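Local coordinates for protein ferredoxin CarAc (Pseudomonas resinovorans, PDB 7BUH) that carries electrons through its Rieske [2Fe-2S] cluster from the reductase CarAd to the terminal oxygenase CarAa of carbazole 1,9a-dioxygenase, at residues I19-R24 with T42-T47; G70-C75 with V86-F91; A31-G36 with D61-P66; Q3-V8 with E92-E97. One frame throughout, in Å; residues are numbered along the deposited sequence.

Contact 1: residues I19-R24 with T42-T47; sequences IRRVNR and TEDTCT. With FES (Fe2/s2 (inorganic) cluster), chain B.
Arg21, on the edge strand 18-24, and Asp44, just past the end of strand 38-43, carry this contact alone. The Arg21 side chain leaves the backbone with CG anti to N (chi1 179°) and stays extended to NE, which carries CG, CD and NE past the carboxylate of Asp44. CB stays farther off. CG comes within 4.1 Å of Asp44 OD2, and CD closes to 3.6 Å of the same oxygen. NE also lies 3.6 Å from Asp44 OD2, a long salt bridge. At CZ the chain is already drawing away, and the two terminal nitrogens lie beyond the closest approach. The oxygen sits over one face of the guanidinium, well out of its plane, and no N-H is directed at it. Carboxylate and guanidinium planes are only 20° apart although the two side chains cross at about a right angle. Asp44 is turned toward strand 18-24, and its oxygens are hydrogen-bonded by two serines outside the segments: OD2 by Ser52 and OD1 by Ser54. Two residues beyond Asp44, the SG of Cys46 binds FE2 of the cluster at 2.3 Å, which places the contact at the start of the first cluster-binding loop of the Rieske fold. With the serines supplying the directed bonds to the buried carboxylate, Arg21 probably adds charge compensation and aliphatic cover, an attraction without a preferred N-H direction.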
# COMPACT_ATOMS: atom_id res chain seq x y z
N ILE A 19 -7.52 -1.71 -6.09
CA ILE A 19 -6.26 -1.99 -5.35
C ILE A 19 -5.55 -3.11 -6.09
O ILE A 19 -6.25 -4.03 -6.54
CB ILE A 19 -6.50 -2.36 -3.87
CG1 ILE A 19 -7.58 -1.50 -3.20
CG2 ILE A 19 -5.22 -2.33 -3.06
CD1 ILE A 19 -8.83 -2.23 -2.85
N ARG A 20 -4.24 -3.06 -6.16
CA ARG A 20 -3.37 -4.15 -6.67
C ARG A 20 -2.38 -4.50 -5.57
O ARG A 20 -1.74 -3.59 -5.01
CB ARG A 20 -2.54 -3.73 -7.89
CG ARG A 20 -3.29 -3.70 -9.21
CD ARG A 20 -3.14 -5.01 -9.98
NE ARG A 20 -3.26 -4.82 -11.43
CZ ARG A 20 -4.36 -4.41 -12.05
NH1 ARG A 20 -4.38 -4.30 -13.36
NH2 ARG A 20 -5.45 -4.14 -11.37
N ARG A 21 -2.22 -5.79 -5.32
CA ARG A 21 -1.17 -6.28 -4.41
C ARG A 21 0.13 -6.43 -5.20
O ARG A 21 0.10 -6.88 -6.34
CB ARG A 21 -1.60 -7.58 -3.75
CG ARG A 21 -0.59 -8.18 -2.81
CD ARG A 21 -1.21 -9.36 -2.12
NE ARG A 21 -0.21 -10.03 -1.35
CZ ARG A 21 -0.41 -11.14 -0.70
NH1 ARG A 21 -1.60 -11.72 -0.74
NH2 ARG A 21 0.59 -11.69 -0.04
N VAL A 22 1.22 -6.01 -4.59
CA VAL A 22 2.60 -6.11 -5.11
C VAL A 22 3.41 -7.00 -4.17
O VAL A 22 3.64 -6.63 -2.99
CB VAL A 22 3.24 -4.73 -5.27
CG1 VAL A 22 4.66 -4.88 -5.75
CG2 VAL A 22 2.42 -3.83 -6.19
N ASN A 23 3.84 -8.17 -4.67
CA ASN A 23 4.65 -9.09 -3.84
C ASN A 23 6.13 -8.75 -4.02
O ASN A 23 6.53 -8.37 -5.14
CB ASN A 23 4.31 -10.53 -4.16
CG ASN A 23 2.84 -10.83 -3.94
OD1 ASN A 23 2.39 -10.95 -2.79
ND2 ASN A 23 2.10 -10.87 -5.02
N ARG A 24 6.89 -8.84 -2.93
CA ARG A 24 8.35 -8.57 -2.91
C ARG A 24 9.07 -9.81 -2.37
O ARG A 24 8.89 -10.15 -1.18
CB ARG A 24 8.66 -7.36 -2.04
CG ARG A 24 7.96 -6.08 -2.50
CD ARG A 24 8.48 -4.91 -1.74
NE ARG A 24 8.00 -4.94 -0.38
CZ ARG A 24 8.51 -4.26 0.64
NH1 ARG A 24 9.57 -3.49 0.47
NH2 ARG A 24 7.98 -4.36 1.84
N THR A 42 0.66 1.44 0.44
CA THR A 42 1.00 1.11 1.83
C THR A 42 1.52 -0.32 1.88
O THR A 42 1.43 -1.02 0.88
CB THR A 42 -0.23 1.25 2.73
OG1 THR A 42 -1.24 0.29 2.38
CG2 THR A 42 -0.86 2.62 2.70
N GLU A 43 1.95 -0.78 3.05
CA GLU A 43 1.98 -2.21 3.37
C GLU A 43 0.60 -2.79 3.04
O GLU A 43 -0.44 -2.12 3.27
CB GLU A 43 2.31 -2.44 4.85
CG GLU A 43 3.74 -2.11 5.19
CD GLU A 43 4.01 -1.72 6.64
OE1 GLU A 43 3.06 -1.66 7.52
OE2 GLU A 43 5.22 -1.44 6.89
N ASP A 44 0.57 -4.00 2.49
CA ASP A 44 -0.71 -4.70 2.20
C ASP A 44 -1.30 -5.30 3.49
O ASP A 44 -2.55 -5.51 3.55
CB ASP A 44 -0.47 -5.83 1.21
CG ASP A 44 -1.73 -6.59 0.83
OD1 ASP A 44 -2.64 -5.94 0.27
OD2 ASP A 44 -1.78 -7.82 1.09
N THR A 45 -0.46 -5.66 4.45
CA THR A 45 -0.89 -6.46 5.62
C THR A 45 -1.50 -5.52 6.66
O THR A 45 -0.81 -4.64 7.12
CB THR A 45 0.26 -7.29 6.18
OG1 THR A 45 0.82 -8.04 5.09
CG2 THR A 45 -0.22 -8.21 7.28
N CYS A 46 -2.77 -5.72 6.99
CA CYS A 46 -3.45 -5.00 8.08
C CYS A 46 -2.64 -5.19 9.36
O CYS A 46 -2.34 -6.36 9.73
CB CYS A 46 -4.87 -5.49 8.26
SG CYS A 46 -5.76 -4.46 9.45
N THR A 47 -2.33 -4.10 10.04
CA THR A 47 -1.50 -4.15 11.28
C THR A 47 -2.26 -4.82 12.42
O THR A 47 -1.61 -5.28 13.36
CB THR A 47 -1.00 -2.77 11.68
OG1 THR A 47 -2.14 -1.94 11.88
CG2 THR A 47 -0.03 -2.23 10.66
FE1 FES B . -8.48 -6.69 11.97
FE2 FES B . -7.70 -5.67 9.63
S1 FES B . -7.22 -7.69 10.40
S2 FES B . -9.14 -4.79 11.09

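Contact 2: residues G70-C75 with V86-F91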
# COMPACT_ATOMS: atom_id res chain seq x y z
N GLY A 70 -11.73 -2.68 10.30
CA GLY A 70 -10.81 -1.57 10.56
C GLY A 70 -10.53 -0.83 9.26
O GLY A 70 -10.97 -1.31 8.19
N ALA A 71 -9.87 0.30 9.32
CA ALA A 71 -9.60 1.08 8.09
C ALA A 71 -8.41 1.99 8.29
O ALA A 71 -8.04 2.26 9.46
CB ALA A 71 -10.83 1.84 7.67
N PHE A 72 -7.80 2.40 7.18
CA PHE A 72 -6.62 3.28 7.14
C PHE A 72 -6.82 4.32 6.06
O PHE A 72 -7.41 3.98 5.02
CB PHE A 72 -5.34 2.51 6.81
CG PHE A 72 -5.01 1.45 7.82
CD1 PHE A 72 -4.22 1.73 8.92
CD2 PHE A 72 -5.49 0.16 7.65
CE1 PHE A 72 -3.90 0.73 9.82
CE2 PHE A 72 -5.19 -0.83 8.56
CZ PHE A 72 -4.39 -0.54 9.65
N ASN A 73 -6.30 5.52 6.28
CA ASN A 73 -6.17 6.52 5.19
C ASN A 73 -5.02 6.04 4.29
O ASN A 73 -3.94 5.83 4.83
CB ASN A 73 -5.91 7.91 5.74
CG ASN A 73 -5.91 8.95 4.63
OD1 ASN A 73 -4.98 9.01 3.84
ND2 ASN A 73 -6.93 9.78 4.60
N VAL A 74 -5.23 5.83 2.99
CA VAL A 74 -4.18 5.28 2.08
C VAL A 74 -3.05 6.29 1.81
O VAL A 74 -1.93 5.86 1.43
CB VAL A 74 -4.78 4.72 0.78
CG1 VAL A 74 -5.79 3.60 1.05
CG2 VAL A 74 -5.40 5.79 -0.08
N CYS A 75 -3.33 7.58 1.97
CA CYS A 75 -2.37 8.70 1.74
C CYS A 75 -1.39 8.80 2.92
O CYS A 75 -0.19 9.06 2.70
CB CYS A 75 -3.15 10.01 1.63
SG CYS A 75 -4.39 10.03 0.32
N VAL A 86 -2.31 0.71 14.85
CA VAL A 86 -0.91 0.81 14.40
C VAL A 86 -0.88 1.30 12.95
O VAL A 86 -1.44 0.63 12.09
CB VAL A 86 -0.16 -0.52 14.54
CG1 VAL A 86 1.25 -0.37 13.99
CG2 VAL A 86 -0.15 -1.01 15.98
N PRO A 87 -0.26 2.46 12.65
CA PRO A 87 -0.19 2.96 11.27
C PRO A 87 0.58 2.02 10.31
O PRO A 87 1.46 1.27 10.74
CB PRO A 87 0.56 4.30 11.37
CG PRO A 87 0.49 4.67 12.84
CD PRO A 87 0.46 3.35 13.58
N LEU A 88 0.16 2.04 9.06
CA LEU A 88 0.83 1.37 7.92
C LEU A 88 2.04 2.20 7.51
O LEU A 88 1.94 3.43 7.49
CB LEU A 88 -0.12 1.22 6.73
CG LEU A 88 -1.38 0.40 6.96
CD1 LEU A 88 -2.40 0.65 5.85
CD2 LEU A 88 -1.05 -1.08 7.10
N GLY A 89 3.07 1.49 7.07
CA GLY A 89 4.15 2.05 6.25
C GLY A 89 3.56 2.63 4.99
O GLY A 89 2.68 1.99 4.38
N VAL A 90 4.05 3.78 4.58
CA VAL A 90 3.62 4.39 3.29
C VAL A 90 4.78 4.31 2.30
O VAL A 90 5.98 4.45 2.71
CB VAL A 90 3.10 5.82 3.47
CG1 VAL A 90 1.87 5.84 4.38
CG2 VAL A 90 4.17 6.77 3.96
N PHE A 91 4.45 4.08 1.03
CA PHE A 91 5.46 3.97 -0.06
C PHE A 91 5.08 4.96 -1.16
O PHE A 91 3.93 4.97 -1.56
CB PHE A 91 5.55 2.54 -0.60
CG PHE A 91 6.00 1.55 0.44
CD1 PHE A 91 5.19 1.22 1.52
CD2 PHE A 91 7.29 1.03 0.41
CE1 PHE A 91 5.62 0.34 2.50
CE2 PHE A 91 7.72 0.16 1.40
CZ PHE A 91 6.89 -0.19 2.44
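The Rieske cluster-binding subdomain is closed on this flank by Phe72, from strand 71-73 of its small antiparallel sheet, which packs on the 86-91 segment leading back into the larger sheet. The ring lies about 6 Å from the [2Fe-2S] cluster and about 4 Å from the side chain of the ligand Cys46, nearest atoms in both cases, so the contact forms part of the protein packing next to the Cys46 ligand. With CG anti to the carbonyl carbon (chi1 -61°), the Phe72 ring is carried over to the 86-91 segment, where Leu88 covers one face of it. Leu88 CD1 stands 3.7 Å from the Phe72 ring centroid and 25° off the normal, a CH-pi contact displaced toward the CG side: CD1 to Phe72 CG is 3.4 Å. The leucine CG leans over the neighbouring part of the ring, 3.7 Å from Phe72 CD1, and the two side chains cross roughly at a right angle. Leu88 is buried, and its other neighbours include Thr42 and Leu53. At the ring edge, near its plane, the carbonyl oxygen of Val86 lies 3.3 Å from Phe72 CE1; that oxygen also accepts a hydrogen bond from Thr47 OG1, tying the 86-91 segment to the loop that carries Cys46. Beyond the ring the contact thins, with Val90 CG1 at 4.2 Å from Cys75 O. The chain turns here through an Asx turn: Asn73 OD1 accepts from the backbone N of Cys75 at 2.9 Å, the donor tilted 26° from the amide carbonyl plane.

Contact 3: residues A31-G36 with D61-P66; sequences AVYRVG and DVIECP. With NA (sodium ion), chain C; FES (Fe2/s2 (inorganic) cluster), chain B.
Asp61 meets Val35 at the start of the 61-66 segment, where the small cluster-bearing sheet approaches strand 27-35 of the larger one. The touch is mostly with backbone: Val35 CG1, placed anti to its own N (chi1 178°), lies 4.1 Å from Asp61 CA. Val62 turns away from strand 27-35, and Ile63 turns back to make the central packing. Its CB and CG1 each lie 3.8 Å from Tyr33 CE2, approaching the phenol obliquely, while its CG2 reaches 3.8 Å from Tyr33 OH. The side chains cross at about a right angle, the isoleucine meeting the CE2 and OH side of the phenol. The phenol hydroxyl has its polar partner within the larger sheet, a hydrogen bond with Thr42 OG1, which helps hold the far end of the ring. Val74 and Ile19 join the same apolar layer. Glu64, next in sequence, projects outside the contact and binds the sodium ion through OE2 at 2.2 Å; two waters on the ion also donate to Glu64 OE1, and Asp59 completes the protein part of this site. Then Cys65 brings SG to 2.3 Å from FE2, sharing that iron with Cys46. The short strand 62-64 thus presents Ile63 to the larger sheet, and the loop starting just after it carries the cysteine ligand to the cluster, as is characteristic of the Rieske fold, with its cluster-binding subdomain packed on a larger beta domain.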
# COMPACT_ATOMS: atom_id res chain seq x y z
N ALA A 31 0.27 -2.82 -1.06
CA ALA A 31 -1.01 -2.55 -1.76
C ALA A 31 -0.85 -1.22 -2.47
O ALA A 31 -0.36 -0.26 -1.86
CB ALA A 31 -2.14 -2.54 -0.77
N VAL A 32 -1.21 -1.17 -3.74
CA VAL A 32 -1.23 0.08 -4.54
C VAL A 32 -2.69 0.43 -4.83
O VAL A 32 -3.44 -0.45 -5.32
CB VAL A 32 -0.42 -0.08 -5.83
CG1 VAL A 32 -0.49 1.16 -6.68
CG2 VAL A 32 1.01 -0.43 -5.50
N TYR A 33 -3.09 1.65 -4.52
CA TYR A 33 -4.50 2.10 -4.59
C TYR A 33 -4.61 3.18 -5.64
O TYR A 33 -3.73 4.04 -5.66
CB TYR A 33 -4.97 2.69 -3.26
CG TYR A 33 -4.61 1.90 -2.04
CD1 TYR A 33 -3.41 2.08 -1.37
CD2 TYR A 33 -5.50 0.99 -1.51
CE1 TYR A 33 -3.09 1.38 -0.22
CE2 TYR A 33 -5.19 0.28 -0.36
CZ TYR A 33 -3.99 0.46 0.28
OH TYR A 33 -3.74 -0.24 1.43
N ARG A 34 -5.63 3.10 -6.52
CA ARG A 34 -5.98 4.21 -7.41
C ARG A 34 -7.21 4.88 -6.78
O ARG A 34 -8.27 4.23 -6.71
CB ARG A 34 -6.28 3.76 -8.84
CG ARG A 34 -6.55 4.96 -9.73
CD ARG A 34 -6.83 4.63 -11.19
NE ARG A 34 -7.09 5.84 -11.94
CZ ARG A 34 -6.78 6.04 -13.22
NH1 ARG A 34 -6.11 5.13 -13.91
NH2 ARG A 34 -7.06 7.21 -13.79
N VAL A 35 -7.03 6.09 -6.29
CA VAL A 35 -8.12 6.90 -5.71
C VAL A 35 -8.39 8.00 -6.72
O VAL A 35 -7.52 8.89 -6.86
CB VAL A 35 -7.75 7.42 -4.31
CG1 VAL A 35 -8.84 8.29 -3.73
CG2 VAL A 35 -7.43 6.23 -3.40
N GLY A 36 -9.50 7.86 -7.47
CA GLY A 36 -9.80 8.75 -8.62
C GLY A 36 -8.65 8.69 -9.60
O GLY A 36 -8.41 7.59 -10.12
N ASP A 61 -10.52 7.91 -0.00
CA ASP A 61 -9.08 7.69 0.29
C ASP A 61 -8.94 6.77 1.52
O ASP A 61 -7.86 6.72 2.05
CB ASP A 61 -8.33 9.01 0.49
CG ASP A 61 -9.13 10.02 1.29
OD1 ASP A 61 -9.91 9.56 2.17
OD2 ASP A 61 -9.02 11.27 0.97
N VAL A 62 -9.99 6.09 1.94
CA VAL A 62 -9.90 5.12 3.06
C VAL A 62 -10.01 3.67 2.57
O VAL A 62 -10.97 3.35 1.87
CB VAL A 62 -10.94 5.42 4.14
CG1 VAL A 62 -10.91 4.35 5.21
CG2 VAL A 62 -10.70 6.80 4.72
N ILE A 63 -9.04 2.84 2.96
CA ILE A 63 -9.12 1.38 2.72
C ILE A 63 -9.78 0.73 3.94
O ILE A 63 -9.27 0.89 5.06
CB ILE A 63 -7.74 0.75 2.41
CG1 ILE A 63 -7.91 -0.73 2.09
CG2 ILE A 63 -6.73 0.97 3.52
CD1 ILE A 63 -8.86 -1.01 0.95
N GLU A 64 -10.85 -0.02 3.69
CA GLU A 64 -11.58 -0.83 4.68
C GLU A 64 -11.05 -2.26 4.64
O GLU A 64 -11.14 -2.91 3.59
CB GLU A 64 -13.08 -0.77 4.40
CG GLU A 64 -13.61 0.64 4.44
CD GLU A 64 -15.05 0.82 3.99
OE1 GLU A 64 -15.58 -0.10 3.32
OE2 GLU A 64 -15.64 1.89 4.31
N CYS A 65 -10.50 -2.73 5.76
CA CYS A 65 -9.95 -4.08 5.93
C CYS A 65 -11.08 -5.11 5.80
O CYS A 65 -12.12 -4.96 6.43
CB CYS A 65 -9.33 -4.23 7.31
SG CYS A 65 -8.70 -5.90 7.56
N PRO A 66 -10.91 -6.19 5.03
CA PRO A 66 -11.98 -7.18 4.87
C PRO A 66 -12.22 -8.07 6.10
O PRO A 66 -13.27 -8.68 6.18
CB PRO A 66 -11.48 -8.00 3.68
CG PRO A 66 -9.99 -7.94 3.76
CD PRO A 66 -9.71 -6.54 4.25
NA NA C . -17.72 2.49 3.82
FE1 FES B . -8.48 -6.69 11.97
FE2 FES B . -7.70 -5.67 9.63
S1 FES B . -7.22 -7.69 10.40
S2 FES B . -9.14 -4.79 11.09
O HOH W 1 -17.70 1.20 1.55
O HOH W 2 -18.22 0.25 4.31

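Contact 4: residues Q3-V8 with E92-E97; sequences QIWLKV and EVEVKE
This is a surface contact built on a cation-pi interaction, between two strands of the large antiparallel sheet that are not neighbours in it: strand 99-103 runs between 5-10 and 90-96. The short axes of 5-8 and 93-96 come no closer than 8.7 Å and cross at -63°, so side chains must span the gap. Trp5 does most of this. Lys96 lies over one face of its indole, with NZ 3.6 Å from the centroid of the five-membered ring and 15° off its normal. The methylene CE of Lys96 covers the six-membered ring as a CH-pi contact. A bend at the last torsion of the lysine chain brings the ammonium over the ring system. Glu94 shares that face nearer the rim: its CD is 3.4 Å from Trp5 CH2, its carboxylate plane 26° from the indole plane. Lys96 NZ also donates to Glu94 OE2 in a salt bridge, whose modelled length of 2.5 Å is doubtfully short. The ammonium therefore has the ring beneath it and the Glu94 carboxylate beside it over the same face, and this ion pairing probably offsets the cost of laying a carboxylate against the ring. Glu92 comes instead to the indole edge, its CD 3.8 Å from Trp5 CH2. Trp5 NE1 hydrogen-bonds to Asn2 O, and Tyr101 of the intervening strand touches both Trp5 and Lys96. The motif is a cation-pi contact reaching across strand 99-103 on a face of the large antiparallel sheet of the Rieske fold, away from the cluster.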
# COMPACT_ATOMS: atom_id res chain seq x y z
N GLN A 3 16.20 4.69 -5.00
CA GLN A 3 16.85 3.84 -6.03
C GLN A 3 15.84 2.76 -6.48
O GLN A 3 15.65 2.69 -7.68
CB GLN A 3 18.19 3.26 -5.58
CG GLN A 3 18.63 2.10 -6.46
CD GLN A 3 19.98 1.52 -6.14
OE1 GLN A 3 20.09 0.65 -5.28
NE2 GLN A 3 21.00 1.97 -6.86
N ILE A 4 15.21 1.99 -5.59
CA ILE A 4 14.37 0.80 -5.96
C ILE A 4 12.95 1.23 -6.31
O ILE A 4 12.27 1.84 -5.47
CB ILE A 4 14.34 -0.30 -4.88
CG1 ILE A 4 15.72 -0.79 -4.48
CG2 ILE A 4 13.46 -1.46 -5.33
CD1 ILE A 4 15.72 -1.57 -3.16
N TRP A 5 12.50 0.87 -7.51
CA TRP A 5 11.11 1.08 -8.01
C TRP A 5 10.60 -0.24 -8.53
O TRP A 5 11.38 -0.95 -9.21
CB TRP A 5 11.12 2.17 -9.07
CG TRP A 5 11.43 3.50 -8.48
CD1 TRP A 5 12.63 4.15 -8.36
CD2 TRP A 5 10.45 4.36 -7.89
NE1 TRP A 5 12.46 5.34 -7.70
CE2 TRP A 5 11.12 5.50 -7.40
CE3 TRP A 5 9.07 4.24 -7.70
CZ2 TRP A 5 10.44 6.55 -6.79
CZ3 TRP A 5 8.40 5.27 -7.08
CH2 TRP A 5 9.07 6.41 -6.64
N LEU A 6 9.37 -0.61 -8.17
CA LEU A 6 8.76 -1.88 -8.59
C LEU A 6 7.66 -1.59 -9.61
O LEU A 6 6.74 -0.82 -9.30
CB LEU A 6 8.17 -2.57 -7.36
CG LEU A 6 9.14 -2.83 -6.22
CD1 LEU A 6 8.43 -3.63 -5.15
CD2 LEU A 6 10.41 -3.55 -6.68
N LYS A 7 7.76 -2.17 -10.79
CA LYS A 7 6.77 -1.95 -11.85
C LYS A 7 5.52 -2.74 -11.47
O LYS A 7 5.62 -3.97 -11.19
CB LYS A 7 7.31 -2.28 -13.24
CG LYS A 7 6.27 -2.18 -14.35
CD LYS A 7 6.84 -2.50 -15.72
CE LYS A 7 7.83 -1.46 -16.17
NZ LYS A 7 8.48 -1.80 -17.46
N VAL A 8 4.38 -2.07 -11.45
CA VAL A 8 3.09 -2.70 -11.05
C VAL A 8 2.30 -3.05 -12.30
O VAL A 8 2.01 -4.27 -12.52
CB VAL A 8 2.33 -1.75 -10.12
CG1 VAL A 8 1.02 -2.33 -9.61
CG2 VAL A 8 3.23 -1.38 -8.96
N GLU A 92 6.05 5.72 -1.66
CA GLU A 92 5.90 6.59 -2.85
C GLU A 92 5.46 5.78 -4.09
O GLU A 92 5.92 4.63 -4.29
CB GLU A 92 7.21 7.33 -3.13
CG GLU A 92 7.05 8.44 -4.15
CD GLU A 92 8.31 9.30 -4.35
OE1 GLU A 92 9.25 9.16 -3.52
OE2 GLU A 92 8.35 10.09 -5.33
N VAL A 93 4.59 6.37 -4.89
CA VAL A 93 4.09 5.80 -6.18
C VAL A 93 4.34 6.83 -7.27
O VAL A 93 3.95 7.99 -7.07
CB VAL A 93 2.61 5.42 -6.15
CG1 VAL A 93 2.19 4.84 -7.50
CG2 VAL A 93 2.30 4.45 -5.03
N GLU A 94 5.01 6.44 -8.36
CA GLU A 94 5.24 7.33 -9.54
C GLU A 94 4.65 6.63 -10.76
O GLU A 94 4.93 5.45 -10.94
CB GLU A 94 6.73 7.61 -9.73
CG GLU A 94 7.27 8.70 -8.80
CD GLU A 94 8.78 9.02 -8.81
OE1 GLU A 94 9.22 9.80 -7.92
OE2 GLU A 94 9.53 8.51 -9.70
N VAL A 95 3.92 7.37 -11.61
CA VAL A 95 3.55 6.90 -12.97
C VAL A 95 4.66 7.37 -13.92
O VAL A 95 4.94 8.55 -13.94
CB VAL A 95 2.17 7.40 -13.41
CG1 VAL A 95 1.77 6.78 -14.74
CG2 VAL A 95 1.13 7.15 -12.34
N LYS A 96 5.34 6.43 -14.56
CA LYS A 96 6.47 6.70 -15.48
C LYS A 96 6.13 6.09 -16.83
O LYS A 96 5.89 4.85 -16.92
CB LYS A 96 7.78 6.15 -14.90
CG LYS A 96 8.15 6.49 -13.46
CD LYS A 96 9.23 5.52 -12.91
CE LYS A 96 9.37 5.37 -11.40
NZ LYS A 96 10.23 6.38 -10.76
N GLU A 97 6.02 6.92 -17.88
CA GLU A 97 5.62 6.49 -19.24
C GLU A 97 4.32 5.68 -19.15
O GLU A 97 4.23 4.65 -19.84
CB GLU A 97 6.67 5.58 -19.90
CG GLU A 97 8.09 6.11 -19.93
CD GLU A 97 8.34 7.19 -20.98
OE1 GLU A 97 7.43 7.55 -21.73
OE2 GLU A 97 9.43 7.71 -20.99

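In the fold
Contacts 1, 2 and 3 gather on the cluster-binding side of the protein, their centres 9 to 10 Å apart. Contacts 1 and 3 supply the two cysteine ligands of FE2, and in contact 2 the Phe72 side chain comes within about 4 Å of that of Cys46, nearest atoms. Probable backbone hydrogen bonds join the three. Glu43 N to Gly89 O, at 3.2 Å, links contacts 1 and 2. Arg20 O to Val32 N, at 2.8 Å, links contacts 1 and 3. Phe72 O to Ile63 N, at 2.9 Å, links contacts 2 and 3. Contact 4 lies 15 to 19 Å away between centres. It shares strand 90-96 with contact 2, while Leu6 packs on Arg24, with CD1 to CG at 3.6 Å, reaching contact 1.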